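Local coordinates for protein polyguluronate lyase (Corynebacterium sp., PDB 1UAI) that probably cleaves alginate as a lyase acting on its poly(alpha-L-guluronate) blocks, using a single-chain jellyroll beta-sandwich, at residues V54-V60 with N210-L216. Numbering follows the deposited sequence.
Sequences VQFRAAV and NYGQVSL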
ATOM      1  N   VAL A  54      -5.435   9.047   6.286  1.00  4.92           N
ATOM      2  CA  VAL A  54      -4.860   8.013   7.129  1.00  5.15           C
ATOM      3  C   VAL A  54      -3.350   7.929   6.977  1.00  4.80           C
ATOM      4  O   VAL A  54      -2.822   7.829   5.868  1.00  5.23           O
ATOM      5  CB  VAL A  54      -5.470   6.629   6.802  1.00  5.15           C
ATOM      6  CG1 VAL A  54      -4.853   5.554   7.692  1.00  5.45           C
ATOM      7  CG2 VAL A  54      -6.980   6.676   6.984  1.00  6.05           C
ATOM      8  N   GLN A  55      -2.667   7.980   8.113  1.00  4.84           N
ATOM      9  CA  GLN A  55      -1.217   7.883   8.160  1.00  4.81           C
ATOM     10  C   GLN A  55      -0.798   6.431   8.373  1.00  4.40           C
ATOM     11  O   GLN A  55      -1.246   5.783   9.323  1.00  5.31           O
ATOM     12  CB  GLN A  55      -0.681   8.743   9.307  1.00  5.68           C
ATOM     13  CG  GLN A  55       0.786   8.524   9.643  1.00  6.18           C
ATOM     14  CD  GLN A  55       1.260   9.458  10.734  1.00  6.32           C
ATOM     15  OE1 GLN A  55       1.203  10.678  10.582  1.00  8.26           O
ATOM     16  NE2 GLN A  55       1.722   8.896  11.846  1.00  6.61           N
ATOM     17  N   PHE A  56       0.044   5.932   7.471  1.00  4.29           N
ATOM     18  CA  PHE A  56       0.584   4.576   7.545  1.00  4.53           C
ATOM     19  C   PHE A  56       2.092   4.738   7.692  1.00  4.63           C
ATOM     20  O   PHE A  56       2.728   5.397   6.865  1.00  5.02           O
ATOM     21  CB  PHE A  56       0.319   3.802   6.255  1.00  4.71           C
ATOM     22  CG  PHE A  56      -1.126   3.481   6.011  1.00  4.56           C
ATOM     23  CD1 PHE A  56      -1.672   2.288   6.472  1.00  4.89           C
ATOM     24  CD2 PHE A  56      -1.926   4.348   5.277  1.00  4.82           C
ATOM     25  CE1 PHE A  56      -2.998   1.959   6.197  1.00  5.46           C
ATOM     26  CE2 PHE A  56      -3.253   4.030   4.998  1.00  5.42           C
ATOM     27  CZ  PHE A  56      -3.790   2.831   5.457  1.00  5.05           C
ATOM     28  N   ARG A  57       2.666   4.145   8.733  1.00  4.58           N
ATOM     29  CA  ARG A  57       4.104   4.243   8.952  1.00  4.68           C
ATOM     30  C   ARG A  57       4.690   2.883   9.293  1.00  4.53           C
ATOM     31  O   ARG A  57       4.111   2.129  10.074  1.00  4.77           O
ATOM     32  CB  ARG A  57       4.409   5.227  10.090  1.00  4.95           C
ATOM     33  CG  ARG A  57       5.903   5.411  10.352  1.00  6.00           C
ATOM     34  CD  ARG A  57       6.186   6.315  11.549  1.00  5.98           C
ATOM     35  NE  ARG A  57       5.654   7.661  11.365  1.00  6.48           N
ATOM     36  CZ  ARG A  57       5.820   8.654  12.233  1.00  6.18           C
ATOM     37  NH1 ARG A  57       6.510   8.449  13.348  1.00  7.36           N
ATOM     38  NH2 ARG A  57       5.291   9.846  11.991  1.00  7.59           N
ATOM     39  N   ALA A  58       5.836   2.572   8.692  1.00  5.05           N
ATOM     40  CA  ALA A  58       6.537   1.319   8.948  1.00  4.70           C
ATOM     41  C   ALA A  58       8.034   1.610   8.986  1.00  4.29           C
ATOM     42  O   ALA A  58       8.623   2.036   7.988  1.00  4.99           O
ATOM     43  CB  ALA A  58       6.221   0.291   7.866  1.00  5.50           C
ATOM     44  N   ALA A  59       8.638   1.387  10.151  1.00  4.76           N
ATOM     45  CA  ALA A  59      10.064   1.625  10.355  1.00  5.07           C
ATOM     46  C   ALA A  59      10.891   0.413   9.945  1.00  5.58           C
ATOM     47  O   ALA A  59      10.387  -0.706   9.903  1.00  5.61           O
ATOM     48  CB  ALA A  59      10.328   1.976  11.814  1.00  6.27           C
ATOM     49  N   VAL A  60      12.170   0.639   9.666  1.00  5.61           N
ATOM     50  CA  VAL A  60      13.049  -0.436   9.221  1.00  5.81           C
ATOM     51  C   VAL A  60      13.218  -1.586  10.208  1.00  5.94           C
ATOM     52  O   VAL A  60      13.584  -2.694   9.812  1.00  6.40           O
ATOM     53  CB  VAL A  60      14.450   0.109   8.841  1.00  6.45           C
ATOM     54  CG1 VAL A  60      14.308   1.182   7.770  1.00  6.50           C
ATOM     55  CG2 VAL A  60      15.162   0.661  10.071  1.00  6.79           C
ATOM     56  N   ASN A 210      13.581   5.610  11.876  1.00  7.00           N
ATOM     57  CA  ASN A 210      14.063   5.438  10.502  1.00  6.14           C
ATOM     58  C   ASN A 210      12.903   4.716   9.826  1.00  6.30           C
ATOM     59  O   ASN A 210      12.748   3.504   9.981  1.00  6.58           O
ATOM     60  CB  ASN A 210      15.321   4.567  10.522  1.00  7.03           C
ATOM     61  CG  ASN A 210      15.907   4.347   9.148  1.00  6.05           C
ATOM     62  OD1 ASN A 210      15.362   4.803   8.142  1.00  7.02           O
ATOM     63  ND2 ASN A 210      17.025   3.634   9.095  1.00  7.04           N
ATOM     64  N   TYR A 211      12.100   5.452   9.062  1.00  5.88           N
ATOM     65  CA  TYR A 211      10.900   4.854   8.495  1.00  5.91           C
ATOM     66  C   TYR A 211      10.369   5.400   7.184  1.00  5.25           C
ATOM     67  O   TYR A 211      10.779   6.454   6.696  1.00  5.53           O
ATOM     68  CB  TYR A 211       9.782   4.984   9.533  1.00  5.81           C
ATOM     69  CG  TYR A 211       9.436   6.434   9.857  1.00  6.39           C
ATOM     70  CD1 TYR A 211       8.547   7.162   9.060  1.00  6.69           C
ATOM     71  CD2 TYR A 211      10.017   7.083  10.949  1.00  7.28           C
ATOM     72  CE1 TYR A 211       8.244   8.498   9.345  1.00  7.24           C
ATOM     73  CE2 TYR A 211       9.723   8.417  11.240  1.00  7.51           C
ATOM     74  CZ  TYR A 211       8.837   9.118  10.437  1.00  7.63           C
ATOM     75  OH  TYR A 211       8.540  10.429  10.735  1.00  9.28           O
ATOM     76  N   GLY A 212       9.423   4.643   6.640  1.00  5.80           N
ATOM     77  CA  GLY A 212       8.724   5.036   5.441  1.00  4.94           C
ATOM     78  C   GLY A 212       7.315   5.364   5.914  1.00  4.74           C
ATOM     79  O   GLY A 212       6.797   4.724   6.836  1.00  5.02           O
ATOM     80  N   GLN A 213       6.699   6.374   5.311  1.00  4.28           N
ATOM     81  CA  GLN A 213       5.344   6.759   5.681  1.00  5.13           C
ATOM     82  C   GLN A 213       4.575   7.232   4.463  1.00  4.40           C
ATOM     83  O   GLN A 213       5.118   7.929   3.603  1.00  4.75           O
ATOM     84  CB  GLN A 213       5.358   7.875   6.729  1.00  4.89           C
ATOM     85  CG  GLN A 213       3.966   8.393   7.086  1.00  5.23           C
ATOM     86  CD  GLN A 213       3.995   9.412   8.206  1.00  6.38           C
ATOM     87  OE1 GLN A 213       4.434   9.114   9.316  1.00  6.90           O
ATOM     88  NE2 GLN A 213       3.528  10.621   7.921  1.00  6.81           N
ATOM     89  N   VAL A 214       3.310   6.834   4.407  1.00  4.98           N
ATOM     90  CA  VAL A 214       2.405   7.197   3.328  1.00  4.63           C
ATOM     91  C   VAL A 214       1.093   7.677   3.946  1.00  4.94           C
ATOM     92  O   VAL A 214       0.650   7.143   4.964  1.00  5.91           O
ATOM     93  CB  VAL A 214       2.089   5.976   2.424  1.00  5.46           C
ATOM     94  CG1 VAL A 214       0.989   6.320   1.434  1.00  7.71           C
ATOM     95  CG2 VAL A 214       3.341   5.529   1.692  1.00  5.92           C
ATOM     96  N   SER A 215       0.487   8.691   3.340  1.00  5.22           N
ATOM     97  CA  SER A 215      -0.799   9.204   3.797  1.00  5.55           C
ATOM     98  C   SER A 215      -1.799   8.909   2.687  1.00  5.62           C
ATOM     99  O   SER A 215      -1.565   9.237   1.521  1.00  5.72           O
ATOM    100  CB  SER A 215      -0.732  10.709   4.063  1.00  6.27           C
ATOM    101  OG  SER A 215      -0.009  10.984   5.252  1.00  7.28           O
ATOM    102  N   LEU A 216      -2.905   8.275   3.060  1.00  5.10           N
ATOM    103  CA  LEU A 216      -3.949   7.892   2.120  1.00  4.78           C
ATOM    104  C   LEU A 216      -5.176   8.774   2.331  1.00  5.12           C
ATOM    105  O   LEU A 216      -5.758   8.801   3.416  1.00  5.40           O
ATOM    106  CB  LEU A 216      -4.290   6.420   2.345  1.00  5.51           C
ATOM    107  CG  LEU A 216      -5.143   5.667   1.326  1.00  6.37           C
ATOM    108  CD1 LEU A 216      -4.518   5.765  -0.056  1.00  7.55           C
ATOM    109  CD2 LEU A 216      -5.251   4.209   1.756  1.00  6.02           C
TER
HETATM  110  O   HOH W   1       4.047  12.297  10.320  1.00 18.53           O
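Arg57 lays its side chain over one face of the Tyr211 ring, CD sitting 3.6 Å from the ring centroid and the guanidinium continuing off-centre toward the hydroxyl end. The two residues stand on neighbouring antiparallel strands of one sheet of the jellyroll beta-sandwich, where 54-59 lies between strand 45-47 and the long strand that starts at Tyr211. Guanidinium and ring planes are 8° apart, a flat stack with cation-pi character. What allows it is a turn in the arginine chain: it leaves the sheet extended, then turns about the CG-CD bond (chi3 -61°), which lays the flat end over the tyrosine ring. His105 of strand 95-105 also stacks with Tyr211.

The same guanidinium presents its edge to Gln213. NE and NH2 both donate to Gln213 OE1, NE at 2.8 Å and nearly along the C=O axis, so one amide oxygen is gripped twice in the guanidinium plane, which together with the stack on Tyr211 leaves the group little freedom to turn. The amide is held in turn at NE2 by Asn104. Gln55 lies against it, the two amides stacked at 18°, with Gln55 CD 3.5 Å from Gln213 OE1; Gln55 NE2 is bonded to the backbone oxygen of Pro43.

On the opposite face, turned to the interior, Phe56 CE2 packs on Leu216 CB at 3.7 Å, and both side chains reach Leu75 of the other sheet. Backbone bonds tie the hydrogen-bonded pairs Val54-Leu216, Phe56-Val214 and Ala58-Gly212, and beyond the strand end Val60 N still reaches Asn210 O at 2.9 Å. A water joins Gln55 and Gln213 on the face that carries Arg57 and Tyr211, accepting a hydrogen bond from Gln213 NE2 at 3.0 Å and donating one to Gln55 OE1 at 3.3 Å.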